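Local coordinates for protein (endonuclease) (Salmonella typhimurium, PDB 1BYR), which is an endonuclease of the PLD-like family, built as a mixed beta sheet packed against helices, at residues I42-V47 with M74-N79; I60-N65 with L84-N89; D101-E106 with I127-K132. All coordinates share one frame; numbering follows the deposited sequence.

Contact 1 of 3, residues I42-V47 with M74-N79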
ATOM      1  N   ILE A  42       0.737 -16.907   4.521  1.00  7.94           N
ATOM      2  CA  ILE A  42       1.627 -16.324   3.520  1.00  8.26           C
ATOM      3  C   ILE A  42       2.945 -17.115   3.466  1.00  8.32           C
ATOM      4  O   ILE A  42       3.477 -17.412   2.378  1.00  8.34           O
ATOM      5  CB  ILE A  42       1.945 -14.826   3.863  1.00 10.43           C
ATOM      6  CG1 ILE A  42       0.643 -14.014   3.898  1.00 11.77           C
ATOM      7  CG2 ILE A  42       2.888 -14.213   2.814  1.00  8.01           C
ATOM      8  CD1 ILE A  42      -0.077 -13.959   2.579  1.00 11.53           C
ATOM      9  N   MET A  43       3.484 -17.450   4.636  1.00  8.57           N
ATOM     10  CA  MET A  43       4.736 -18.213   4.708  1.00  7.89           C
ATOM     11  C   MET A  43       4.583 -19.591   4.079  1.00  7.71           C
ATOM     12  O   MET A  43       5.439 -20.028   3.310  1.00 10.31           O
ATOM     13  CB  MET A  43       5.189 -18.355   6.162  1.00  8.68           C
ATOM     14  CG  MET A  43       5.245 -17.017   6.926  1.00  9.86           C
ATOM     15  SD  MET A  43       6.198 -15.710   6.073  1.00 10.87           S
ATOM     16  CE  MET A  43       5.393 -14.210   6.791  1.00 11.07           C
ATOM     17  N   LYS A  44       3.486 -20.272   4.383  1.00  7.86           N
ATOM     18  CA  LYS A  44       3.240 -21.598   3.830  1.00  8.17           C
ATOM     19  C   LYS A  44       3.182 -21.540   2.327  1.00  9.92           C
ATOM     20  O   LYS A  44       3.695 -22.435   1.640  1.00  9.15           O
ATOM     21  CB  LYS A  44       1.930 -22.161   4.355  1.00  8.38           C
ATOM     22  CG  LYS A  44       2.037 -22.712   5.764  1.00 11.21           C
ATOM     23  CD  LYS A  44       0.694 -23.205   6.241  1.00 12.88           C
ATOM     24  CE  LYS A  44       0.555 -22.987   7.721  1.00 14.95           C
ATOM     25  NZ  LYS A  44      -0.244 -24.097   8.292  1.00 20.51           N
ATOM     26  N   ALA A  45       2.550 -20.487   1.807  1.00  9.15           N
ATOM     27  CA  ALA A  45       2.435 -20.303   0.365  1.00  9.44           C
ATOM     28  C   ALA A  45       3.792 -20.019  -0.294  1.00  8.52           C
ATOM     29  O   ALA A  45       4.077 -20.528  -1.378  1.00  8.62           O
ATOM     30  CB  ALA A  45       1.441 -19.164   0.049  1.00  6.98           C
ATOM     31  N   LEU A  46       4.629 -19.215   0.356  1.00  8.77           N
ATOM     32  CA  LEU A  46       5.943 -18.896  -0.187  1.00  8.01           C
ATOM     33  C   LEU A  46       6.812 -20.154  -0.259  1.00  7.83           C
ATOM     34  O   LEU A  46       7.465 -20.413  -1.274  1.00  5.83           O
ATOM     35  CB  LEU A  46       6.633 -17.815   0.661  1.00  6.45           C
ATOM     36  CG  LEU A  46       6.011 -16.415   0.560  1.00  7.42           C
ATOM     37  CD1 LEU A  46       6.426 -15.566   1.774  1.00  5.25           C
ATOM     38  CD2 LEU A  46       6.438 -15.762  -0.747  1.00  2.37           C
ATOM     39  N   VAL A  47       6.807 -20.952   0.804  1.00 10.28           N
ATOM     40  CA  VAL A  47       7.596 -22.180   0.803  1.00 14.61           C
ATOM     41  C   VAL A  47       7.030 -23.200  -0.187  1.00 14.52           C
ATOM     42  O   VAL A  47       7.778 -24.000  -0.753  1.00 15.75           O
ATOM     43  CB  VAL A  47       7.683 -22.794   2.221  1.00 14.93           C
ATOM     44  CG1 VAL A  47       7.976 -21.706   3.251  1.00 15.80           C
ATOM     45  CG2 VAL A  47       6.403 -23.508   2.552  1.00 20.52           C
ATOM     46  N   MET A  74      10.381 -15.933   9.981  1.00  8.54           N
ATOM     47  CA  MET A  74      11.725 -15.794   9.438  1.00  8.52           C
ATOM     48  C   MET A  74      12.457 -17.126   9.539  1.00  8.49           C
ATOM     49  O   MET A  74      13.124 -17.530   8.589  1.00  9.16           O
ATOM     50  CB  MET A  74      12.498 -14.690  10.187  1.00 10.88           C
ATOM     51  CG  MET A  74      11.915 -13.257   9.987  1.00  6.73           C
ATOM     52  SD  MET A  74      12.311 -12.076  11.325  1.00  7.31           S
ATOM     53  CE  MET A  74      13.997 -11.667  10.943  1.00  4.89           C
ATOM     54  N   ASN A  75      12.320 -17.823  10.671  1.00  9.58           N
ATOM     55  CA  ASN A  75      12.980 -19.124  10.851  1.00  9.86           C
ATOM     56  C   ASN A  75      12.377 -20.148   9.883  1.00 11.04           C
ATOM     57  O   ASN A  75      13.091 -20.903   9.216  1.00 12.02           O
ATOM     58  CB  ASN A  75      12.825 -19.634  12.294  1.00  6.19           C
ATOM     59  CG  ASN A  75      13.795 -18.972  13.262  1.00  8.63           C
ATOM     60  OD1 ASN A  75      13.628 -19.052  14.484  1.00 11.76           O
ATOM     61  ND2 ASN A  75      14.806 -18.323  12.726  1.00  6.63           N
ATOM     62  N   TYR A  76      11.052 -20.170   9.813  1.00 12.08           N
ATOM     63  CA  TYR A  76      10.352 -21.069   8.905  1.00 12.20           C
ATOM     64  C   TYR A  76      10.829 -20.845   7.464  1.00 10.74           C
ATOM     65  O   TYR A  76      11.138 -21.791   6.746  1.00 11.00           O
ATOM     66  CB  TYR A  76       8.846 -20.819   9.008  1.00 11.95           C
ATOM     67  CG  TYR A  76       8.021 -21.671   8.089  1.00 15.10           C
ATOM     68  CD1 TYR A  76       8.013 -23.054   8.213  1.00 16.41           C
ATOM     69  CD2 TYR A  76       7.248 -21.099   7.092  1.00 15.39           C
ATOM     70  CE1 TYR A  76       7.255 -23.841   7.361  1.00 16.52           C
ATOM     71  CE2 TYR A  76       6.495 -21.870   6.246  1.00 14.81           C
ATOM     72  CZ  TYR A  76       6.499 -23.239   6.380  1.00 17.34           C
ATOM     73  OH  TYR A  76       5.747 -24.005   5.520  1.00 15.88           O
ATOM     74  N   ILE A  77      10.915 -19.584   7.054  1.00  9.99           N
ATOM     75  CA  ILE A  77      11.347 -19.244   5.706  1.00  9.62           C
ATOM     76  C   ILE A  77      12.814 -19.621   5.416  1.00 10.91           C
ATOM     77  O   ILE A  77      13.107 -20.236   4.379  1.00 11.80           O
ATOM     78  CB  ILE A  77      11.122 -17.726   5.428  1.00 10.52           C
ATOM     79  CG1 ILE A  77       9.628 -17.421   5.453  1.00 11.23           C
ATOM     80  CG2 ILE A  77      11.724 -17.326   4.098  1.00  8.49           C
ATOM     81  CD1 ILE A  77       8.853 -18.012   4.298  1.00 13.17           C
ATOM     82  N   ALA A  78      13.735 -19.267   6.310  1.00 10.71           N
ATOM     83  CA  ALA A  78      15.137 -19.604   6.094  1.00 12.27           C
ATOM     84  C   ALA A  78      15.365 -21.129   6.050  1.00 14.31           C
ATOM     85  O   ALA A  78      16.133 -21.621   5.226  1.00 14.60           O
ATOM     86  CB  ALA A  78      16.003 -18.980   7.178  1.00 11.25           C
ATOM     87  N   ASN A  79      14.689 -21.866   6.932  1.00 15.08           N
ATOM     88  CA  ASN A  79      14.804 -23.326   6.992  1.00 16.00           C
ATOM     89  C   ASN A  79      14.440 -23.991   5.669  1.00 16.49           C
ATOM     90  O   ASN A  79      14.856 -25.118   5.403  1.00 16.90           O
ATOM     91  CB  ASN A  79      13.911 -23.891   8.097  1.00 15.46           C
ATOM     92  CG  ASN A  79      14.439 -23.586   9.478  1.00 20.04           C
ATOM     93  OD1 ASN A  79      15.648 -23.501   9.694  1.00 21.29           O
ATOM     94  ND2 ASN A  79      13.539 -23.416  10.428  1.00 20.36           N
TER
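The phenol oxygen of Tyr76 is approached by carbon from two residues of the facing helix: Val47 CG2 lies 3.1 Å from Tyr76 OH, a tight approach, and Lys44 CG is 3.9 Å from the same OH. Tyr76 starts toward helix 40-51 with its CG anti to the backbone N (chi1 179°), and the Tyr76 and Val47 side chains cross at about a right angle. Val47 CG1 comes obliquely to the ring, 3.3 Å from Tyr76 CE2. At the ring edge sits backbone and near-backbone material of 42-47: Met43 CB is 3.6 Å from Tyr76 CD2, and both Met43 C and Lys44 N lie near the ring plane. Segments 42-47 and 74-79, on helices 40-51 and 68-79, run nearly parallel, at 7°, with their axes 10.0 Å apart at the closest. Each helix links consecutive parallel strands, 29-34 to 55-61 and 55-61 to 84-87, so the contact joins neighbouring beta-alpha-beta crossovers side by side. Nearer the sheet, Met43 bends at chi2 (-52°), which sets its SD beside Ile77; SD lies 3.9 Å from Ile77 CG1, and the two side chains cross at about a right angle. Ile77 CD1 touches Val47 CG1 at 3.9 Å and Leu46 CB at 4.3 Å. Leu46 and Ile77 also both rest on Ile58 of strand 55-61, while on another side of helix 40-51 Ile42 and Ala45 pack on Leu20 of helix 14-25.

Contact 2 of 3, residues I60-N65 with L84-N89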
ATOM      1  N   ILE A  60      13.023  -7.874   4.201  1.00  6.89           N
ATOM      2  CA  ILE A  60      12.043  -7.290   5.103  1.00  6.57           C
ATOM      3  C   ILE A  60      12.641  -6.243   6.028  1.00  7.71           C
ATOM      4  O   ILE A  60      13.856  -6.169   6.201  1.00  5.80           O
ATOM      5  CB  ILE A  60      11.390  -8.389   5.963  1.00  5.86           C
ATOM      6  CG1 ILE A  60      12.389  -8.907   7.005  1.00  5.26           C
ATOM      7  CG2 ILE A  60      10.948  -9.533   5.065  1.00  6.84           C
ATOM      8  CD1 ILE A  60      11.869 -10.099   7.837  1.00  2.00           C
ATOM      9  N   ASP A  61      11.776  -5.416   6.607  1.00  8.00           N
ATOM     10  CA  ASP A  61      12.196  -4.391   7.542  1.00  7.55           C
ATOM     11  C   ASP A  61      12.775  -5.064   8.780  1.00  9.95           C
ATOM     12  O   ASP A  61      12.190  -6.023   9.300  1.00 11.10           O
ATOM     13  CB  ASP A  61      10.998  -3.530   7.960  1.00  6.30           C
ATOM     14  CG  ASP A  61      11.393  -2.455   8.928  1.00  4.90           C
ATOM     15  OD1 ASP A  61      12.082  -1.513   8.500  1.00  7.48           O
ATOM     16  OD2 ASP A  61      11.018  -2.559  10.110  1.00  6.90           O
ATOM     17  N   GLU A  62      13.902  -4.553   9.261  1.00 10.88           N
ATOM     18  CA  GLU A  62      14.558  -5.135  10.430  1.00 10.93           C
ATOM     19  C   GLU A  62      13.953  -4.787  11.781  1.00 11.42           C
ATOM     20  O   GLU A  62      13.577  -5.682  12.546  1.00 11.63           O
ATOM     21  CB  GLU A  62      16.038  -4.755  10.438  1.00 12.83           C
ATOM     22  CG  GLU A  62      16.866  -5.542  11.431  1.00 18.27           C
ATOM     23  CD  GLU A  62      18.349  -5.271  11.287  1.00 21.98           C
ATOM     24  OE1 GLU A  62      18.872  -5.359  10.148  1.00 25.46           O
ATOM     25  OE2 GLU A  62      18.987  -4.961  12.316  1.00 24.96           O
ATOM     26  N   ARG A  63      13.844  -3.497  12.089  1.00 11.13           N
ATOM     27  CA  ARG A  63      13.303  -3.075  13.385  1.00 10.49           C
ATOM     28  C   ARG A  63      11.898  -3.537  13.714  1.00  7.96           C
ATOM     29  O   ARG A  63      11.583  -3.775  14.879  1.00  8.59           O
ATOM     30  CB  ARG A  63      13.352  -1.554  13.510  1.00 12.60           C
ATOM     31  CG  ARG A  63      14.728  -0.950  13.354  1.00 17.84           C
ATOM     32  CD  ARG A  63      14.638   0.541  13.653  1.00 23.46           C
ATOM     33  NE  ARG A  63      13.499   0.822  14.524  1.00 22.52           N
ATOM     34  CZ  ARG A  63      12.505   1.650  14.226  1.00 25.46           C
ATOM     35  NH1 ARG A  63      12.500   2.293  13.075  1.00 27.79           N
ATOM     36  NH2 ARG A  63      11.515   1.832  15.090  1.00 28.95           N
ATOM     37  N   GLY A  64      11.056  -3.645  12.692  1.00  7.74           N
ATOM     38  CA  GLY A  64       9.687  -4.067  12.907  1.00  9.17           C
ATOM     39  C   GLY A  64       9.470  -5.569  12.859  1.00 10.45           C
ATOM     40  O   GLY A  64       8.336  -6.030  12.837  1.00 10.01           O
ATOM     41  N   ASN A  65      10.553  -6.337  12.830  1.00 10.01           N
ATOM     42  CA  ASN A  65      10.445  -7.796  12.784  1.00 10.48           C
ATOM     43  C   ASN A  65      11.262  -8.524  13.870  1.00 10.91           C
ATOM     44  O   ASN A  65      12.024  -9.464  13.590  1.00  9.02           O
ATOM     45  CB  ASN A  65      10.835  -8.296  11.393  1.00  8.45           C
ATOM     46  CG  ASN A  65       9.698  -8.185  10.406  1.00  8.64           C
ATOM     47  OD1 ASN A  65       8.605  -8.694  10.643  1.00  7.89           O
ATOM     48  ND2 ASN A  65       9.934  -7.507   9.292  1.00  6.41           N
ATOM     49  N   LEU A  84      16.702 -14.882   2.536  1.00  8.51           N
ATOM     50  CA  LEU A  84      16.012 -13.809   3.229  1.00  8.89           C
ATOM     51  C   LEU A  84      16.951 -12.812   3.902  1.00  8.91           C
ATOM     52  O   LEU A  84      17.977 -13.186   4.475  1.00 10.00           O
ATOM     53  CB  LEU A  84      15.062 -14.426   4.259  1.00  8.07           C
ATOM     54  CG  LEU A  84      14.433 -13.539   5.329  1.00  7.77           C
ATOM     55  CD1 LEU A  84      13.231 -12.794   4.732  1.00  6.26           C
ATOM     56  CD2 LEU A  84      14.005 -14.411   6.512  1.00  5.18           C
ATOM     57  N   ARG A  85      16.599 -11.527   3.819  1.00  9.47           N
ATOM     58  CA  ARG A  85      17.392 -10.466   4.428  1.00  9.12           C
ATOM     59  C   ARG A  85      16.559  -9.445   5.197  1.00  8.23           C
ATOM     60  O   ARG A  85      15.410  -9.161   4.855  1.00  5.11           O
ATOM     61  CB  ARG A  85      18.197  -9.700   3.361  1.00  8.88           C
ATOM     62  CG  ARG A  85      19.287 -10.494   2.672  1.00 11.54           C
ATOM     63  CD  ARG A  85      20.207  -9.593   1.841  1.00 13.33           C
ATOM     64  NE  ARG A  85      21.403 -10.316   1.426  1.00 13.26           N
ATOM     65  CZ  ARG A  85      22.236  -9.907   0.478  1.00 18.36           C
ATOM     66  NH1 ARG A  85      22.017  -8.767  -0.176  1.00 17.70           N
ATOM     67  NH2 ARG A  85      23.300 -10.645   0.177  1.00 19.06           N
ATOM     68  N   THR A  86      17.157  -8.902   6.257  1.00  6.92           N
ATOM     69  CA  THR A  86      16.526  -7.854   7.032  1.00  8.59           C
ATOM     70  C   THR A  86      17.222  -6.563   6.591  1.00 10.39           C
ATOM     71  O   THR A  86      18.416  -6.566   6.291  1.00 11.12           O
ATOM     72  CB  THR A  86      16.694  -8.069   8.547  1.00  8.76           C
ATOM     73  OG1 THR A  86      18.076  -8.219   8.867  1.00  9.95           O
ATOM     74  CG2 THR A  86      15.943  -9.301   8.983  1.00 11.71           C
ATOM     75  N   ASP A  87      16.481  -5.459   6.539  1.00 10.06           N
ATOM     76  CA  ASP A  87      17.039  -4.180   6.098  1.00 11.20           C
ATOM     77  C   ASP A  87      16.723  -3.118   7.133  1.00 12.14           C
ATOM     78  O   ASP A  87      15.563  -2.915   7.494  1.00 12.26           O
ATOM     79  CB  ASP A  87      16.424  -3.818   4.738  1.00 10.83           C
ATOM     80  CG  ASP A  87      16.825  -2.432   4.242  1.00 13.20           C
ATOM     81  OD1 ASP A  87      17.782  -1.835   4.764  1.00 11.16           O
ATOM     82  OD2 ASP A  87      16.167  -1.943   3.299  1.00 11.58           O
ATOM     83  N   SER A  88      17.762  -2.455   7.634  1.00 12.74           N
ATOM     84  CA  SER A  88      17.587  -1.423   8.644  1.00 12.88           C
ATOM     85  C   SER A  88      18.101  -0.069   8.183  1.00 13.04           C
ATOM     86  O   SER A  88      18.236   0.845   8.982  1.00 12.86           O
ATOM     87  CB  SER A  88      18.343  -1.817   9.915  1.00 14.89           C
ATOM     88  OG  SER A  88      19.735  -1.924   9.649  1.00 16.32           O
ATOM     89  N   ASN A  89      18.402   0.048   6.900  1.00 13.83           N
ATOM     90  CA  ASN A  89      18.924   1.297   6.375  1.00 14.36           C
ATOM     91  C   ASN A  89      17.893   2.411   6.234  1.00 14.43           C
ATOM     92  O   ASN A  89      18.231   3.533   5.872  1.00 13.91           O
ATOM     93  CB  ASN A  89      19.631   1.042   5.049  1.00 18.36           C
ATOM     94  CG  ASN A  89      21.011   0.435   5.250  1.00 25.33           C
ATOM     95  OD1 ASN A  89      21.629   0.603   6.313  1.00 25.59           O
ATOM     96  ND2 ASN A  89      21.506  -0.277   4.249  1.00 26.21           N
TER
HETATM   97  O   HOH W   1      14.335  -1.366  10.232  1.00  6.07           O
HETATM   98  O   HOH W   2      21.150  -2.965  11.708  1.00 47.44           O
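Asp87 O receives the Glu62 N-H from above its carbonyl plane, the donor N standing 49° out of it and 2.9 Å away. A water held by Asp61 OD1 and Arg63 N makes a further, weak bond to Asp87 O. Behind this end the parallel pairing follows the usual alternation: Ile60 N donates to Arg85 O at 2.8 Å, and Asp87 N to Ile60 O at 2.7 Å, the latter bond bent. Ile60 CG2 meets Leu84 CD1 at 4.0 Å, and its CG1 lies near Thr86 CG2. Beyond the strand, Glu62 carries its CG anti to the backbone N (chi1 -168°), and its OE1 stands 3.2 Å from Thr86 OG1. A second water joins Glu62 OE2 to Ser88 OG. The chain then makes a type I turn, Glu62 to Asn65, fastened by Asp61 OD2, which accepts from Gly64 N at 2.8 Å in an Asx motif. Asp87 OD1 closes an Asx turn with Asn89 N, while its OD2 is bound by Gln93. The pairing joins the two strands of the beta-alpha-beta unit 55-61, 68-79, 84-87: Met74 of the connecting helix lies on Ile60, Leu84 and Thr86, and strands 29-34 and 149-150 flank the pair in the sheet.

Contact 3 of 3, residues D101-E106 with I127-K132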
ATOM      1  N   ASP A 101       7.317 -13.508 -11.250  1.00  9.81           N
ATOM      2  CA  ASP A 101       7.759 -13.849 -12.591  1.00 11.60           C
ATOM      3  C   ASP A 101       8.222 -12.658 -13.442  1.00 13.15           C
ATOM      4  O   ASP A 101       8.036 -12.639 -14.658  1.00 12.64           O
ATOM      5  CB  ASP A 101       6.644 -14.626 -13.305  1.00  9.84           C
ATOM      6  CG  ASP A 101       6.386 -15.994 -12.665  1.00 10.68           C
ATOM      7  OD1 ASP A 101       7.246 -16.444 -11.882  1.00  8.24           O
ATOM      8  OD2 ASP A 101       5.336 -16.609 -12.925  1.00  8.58           O
ATOM      9  N   ASN A 102       8.829 -11.671 -12.794  1.00 14.41           N
ATOM     10  CA  ASN A 102       9.354 -10.501 -13.482  1.00 15.61           C
ATOM     11  C   ASN A 102       8.366  -9.700 -14.334  1.00 12.40           C
ATOM     12  O   ASN A 102       8.775  -8.860 -15.123  1.00 12.36           O
ATOM     13  CB  ASN A 102      10.549 -10.918 -14.344  1.00 21.06           C
ATOM     14  CG  ASN A 102      11.377  -9.731 -14.804  1.00 30.26           C
ATOM     15  OD1 ASN A 102      12.214  -9.210 -14.062  1.00 33.77           O
ATOM     16  ND2 ASN A 102      11.152  -9.303 -16.039  1.00 34.61           N
ATOM     17  N   VAL A 103       7.074  -9.954 -14.186  1.00 11.22           N
ATOM     18  CA  VAL A 103       6.082  -9.220 -14.969  1.00  9.46           C
ATOM     19  C   VAL A 103       4.827  -8.856 -14.196  1.00  9.48           C
ATOM     20  O   VAL A 103       3.991  -8.118 -14.696  1.00 10.07           O
ATOM     21  CB  VAL A 103       5.638 -10.002 -16.218  1.00 10.37           C
ATOM     22  CG1 VAL A 103       6.840 -10.524 -16.977  1.00  9.39           C
ATOM     23  CG2 VAL A 103       4.725 -11.130 -15.806  1.00 10.06           C
ATOM     24  N   THR A 104       4.682  -9.387 -12.988  1.00  8.63           N
ATOM     25  CA  THR A 104       3.494  -9.106 -12.189  1.00  8.94           C
ATOM     26  C   THR A 104       3.849  -8.475 -10.852  1.00  9.62           C
ATOM     27  O   THR A 104       4.857  -8.827 -10.238  1.00  9.80           O
ATOM     28  CB  THR A 104       2.673 -10.394 -11.977  1.00  8.63           C
ATOM     29  OG1 THR A 104       1.970 -10.690 -13.194  1.00  9.40           O
ATOM     30  CG2 THR A 104       1.676 -10.235 -10.838  1.00  8.20           C
ATOM     31  N   VAL A 105       3.031  -7.526 -10.396  1.00  9.27           N
ATOM     32  CA  VAL A 105       3.297  -6.834  -9.137  1.00  7.75           C
ATOM     33  C   VAL A 105       2.086  -6.748  -8.219  1.00  7.99           C
ATOM     34  O   VAL A 105       1.026  -6.257  -8.615  1.00  7.19           O
ATOM     35  CB  VAL A 105       3.788  -5.348  -9.392  1.00  8.84           C
ATOM     36  CG1 VAL A 105       4.029  -4.620  -8.039  1.00  6.33           C
ATOM     37  CG2 VAL A 105       5.057  -5.337 -10.244  1.00  8.02           C
ATOM     38  N   GLU A 106       2.240  -7.242  -6.997  1.00  5.80           N
ATOM     39  CA  GLU A 106       1.178  -7.142  -6.010  1.00  5.86           C
ATOM     40  C   GLU A 106       1.643  -5.999  -5.119  1.00  6.85           C
ATOM     41  O   GLU A 106       2.836  -5.906  -4.817  1.00  7.43           O
ATOM     42  CB  GLU A 106       1.093  -8.423  -5.153  1.00  7.37           C
ATOM     43  CG  GLU A 106       0.016  -8.397  -4.058  1.00  6.41           C
ATOM     44  CD  GLU A 106       0.464  -7.695  -2.785  1.00  7.32           C
ATOM     45  OE1 GLU A 106       1.669  -7.735  -2.469  1.00  6.39           O
ATOM     46  OE2 GLU A 106      -0.395  -7.098  -2.098  1.00  5.95           O
ATOM     47  N   ILE A 127      -1.237  -6.300 -10.244  1.00  8.61           N
ATOM     48  CA  ILE A 127      -1.122  -5.773 -11.601  1.00  8.88           C
ATOM     49  C   ILE A 127      -0.403  -6.827 -12.424  1.00 10.62           C
ATOM     50  O   ILE A 127       0.815  -6.987 -12.325  1.00 10.06           O
ATOM     51  CB  ILE A 127      -0.308  -4.441 -11.619  1.00 10.33           C
ATOM     52  CG1 ILE A 127      -0.919  -3.447 -10.626  1.00 11.05           C
ATOM     53  CG2 ILE A 127      -0.308  -3.842 -13.025  1.00 10.40           C
ATOM     54  CD1 ILE A 127       0.014  -2.317 -10.216  1.00 10.71           C
ATOM     55  N   TRP A 128      -1.175  -7.556 -13.223  1.00 10.38           N
ATOM     56  CA  TRP A 128      -0.649  -8.634 -14.050  1.00 12.46           C
ATOM     57  C   TRP A 128      -0.098  -8.249 -15.413  1.00 12.78           C
ATOM     58  O   TRP A 128      -0.649  -7.397 -16.113  1.00 13.22           O
ATOM     59  CB  TRP A 128      -1.735  -9.676 -14.317  1.00 12.00           C
ATOM     60  CG  TRP A 128      -2.361 -10.279 -13.114  1.00 11.93           C
ATOM     61  CD1 TRP A 128      -3.514  -9.877 -12.493  1.00 12.17           C
ATOM     62  CD2 TRP A 128      -1.929 -11.459 -12.429  1.00 12.61           C
ATOM     63  NE1 TRP A 128      -3.823 -10.737 -11.468  1.00 11.91           N
ATOM     64  CE2 TRP A 128      -2.866 -11.716 -11.408  1.00 13.14           C
ATOM     65  CE3 TRP A 128      -0.839 -12.322 -12.585  1.00 13.56           C
ATOM     66  CZ2 TRP A 128      -2.746 -12.805 -10.539  1.00 14.17           C
ATOM     67  CZ3 TRP A 128      -0.722 -13.401 -11.720  1.00 12.78           C
ATOM     68  CH2 TRP A 128      -1.673 -13.636 -10.718  1.00 12.73           C
ATOM     69  N   ASN A 129       0.976  -8.924 -15.792  1.00 13.50           N
ATOM     70  CA  ASN A 129       1.581  -8.758 -17.100  1.00 14.69           C
ATOM     71  C   ASN A 129       1.866  -7.337 -17.569  1.00 12.83           C
ATOM     72  O   ASN A 129       1.325  -6.867 -18.565  1.00 14.35           O
ATOM     73  CB  ASN A 129       0.707  -9.498 -18.128  1.00 15.62           C
ATOM     74  CG  ASN A 129       0.520 -10.970 -17.765  1.00 17.42           C
ATOM     75  OD1 ASN A 129      -0.572 -11.430 -17.418  1.00 15.96           O
ATOM     76  ND2 ASN A 129       1.605 -11.724 -17.826  1.00 16.59           N
ATOM     77  N   MET A 130       2.731  -6.670 -16.822  1.00 13.12           N
ATOM     78  CA  MET A 130       3.172  -5.315 -17.132  1.00 13.08           C
ATOM     79  C   MET A 130       4.660  -5.369 -16.857  1.00 13.44           C
ATOM     80  O   MET A 130       5.133  -4.907 -15.819  1.00 14.99           O
ATOM     81  CB  MET A 130       2.498  -4.295 -16.214  1.00 13.54           C
ATOM     82  CG  MET A 130       1.097  -3.925 -16.638  1.00 17.18           C
ATOM     83  SD  MET A 130       0.544  -2.326 -16.001  1.00 19.51           S
ATOM     84  CE  MET A 130       1.567  -1.218 -16.915  1.00 16.81           C
ATOM     85  N   PRO A 131       5.428  -5.937 -17.794  1.00 12.49           N
ATOM     86  CA  PRO A 131       6.878  -6.063 -17.643  1.00 11.91           C
ATOM     87  C   PRO A 131       7.625  -4.801 -17.231  1.00  9.84           C
ATOM     88  O   PRO A 131       8.484  -4.853 -16.366  1.00  8.95           O
ATOM     89  CB  PRO A 131       7.339  -6.594 -18.995  1.00 12.45           C
ATOM     90  CG  PRO A 131       6.134  -7.248 -19.576  1.00 13.77           C
ATOM     91  CD  PRO A 131       4.950  -6.480 -19.075  1.00 12.57           C
ATOM     92  N   LYS A 132       7.311  -3.669 -17.845  1.00 12.83           N
ATOM     93  CA  LYS A 132       8.007  -2.425 -17.508  1.00 13.65           C
ATOM     94  C   LYS A 132       7.771  -1.995 -16.078  1.00 12.35           C
ATOM     95  O   LYS A 132       8.674  -1.478 -15.419  1.00 12.71           O
ATOM     96  CB  LYS A 132       7.596  -1.284 -18.439  1.00 15.60           C
ATOM     97  CG  LYS A 132       7.472  -1.689 -19.888  1.00 20.23           C
ATOM     98  CD  LYS A 132       6.008  -1.614 -20.336  1.00 23.86           C
ATOM     99  CE  LYS A 132       5.209  -2.812 -19.840  1.00 18.71           C
ATOM    100  NZ  LYS A 132       4.034  -2.355 -19.084  1.00 16.55           N
TER
HETATM  101  O   HOH W   3       2.927  -5.798 -13.152  1.00 37.19           O
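Val103 O accepts the Met130 N-H in its carbonyl plane, 2.9 Å away and nearly straight (169°). A water donates to this same Val103 O and to Ile127 O, bridging the two carbonyls. Next along, Thr104 serves Asn129 and Trp128 with different branches. Its OG1, set anti to the carbonyl carbon (chi1 -76°), accepts a long bond from Asn129 N at 3.3 Å, while CG2 lies 3.6 Å above one face of the Trp128 ring system, offset toward the rim. Val105 and Ile127 form an antiparallel hydrogen-bonded pair: Ile127 N donates to Val105 O at 2.8 Å, and Val105 N returns a bond to Ile127 O at 3.0 Å. Val103 CG1 reaches the ring of Pro131, 4.2 Å from its CG, and Asn102 O is buried without a partner in the model.

Val103 and Thr104 form a classic beta bulge on the side facing strand 97-100, and Met130 occupies the N-cap position before helix 131-146, so the bond to Val103 O is made in the short link between the end of strand 122-128 and the first turn of the helix. Around this shell, the helix returns over Val105 and Ile127, which Ala134 and Leu133 respectively touch. Trp128 NE1 is bound to Gln6 OE1 on strand 4-10, an outermost strand of the sheet within this chain, Asp101 accepts from the backbone of Lys27, Thr28 and Ser29, and Met130 packs on Val5 of the second subunit. Three of the four direct bonds join backbone groups, so the strand pairing and the hold on the N-cap residue rest on main chain, whereas the Asn129 N-H relies on a side-chain acceptor, Thr104 OG1.

Overall arrangement
Along the chain, contacts 1 and 2 interlock, their segments alternating, and both close before contact 3 opens. Contacts 1 and 2 have centres about 16 Å apart and touch through helix 68-79, which supplies one side of contact 1 and connects the two strands of contact 2. Contact 3 lies across the chain's centre from both, its centre about 23 Å from that of contact 1 and about 24 Å from that of contact 2. Contacts 2 and 3 nevertheless belong to one mixed sheet, whose strands pair parallel in contact 2 and antiparallel in contact 3. The three therefore lie on opposite sides of the chain's centre within one PLD-like fold, with contact 3 also reaching the second subunit.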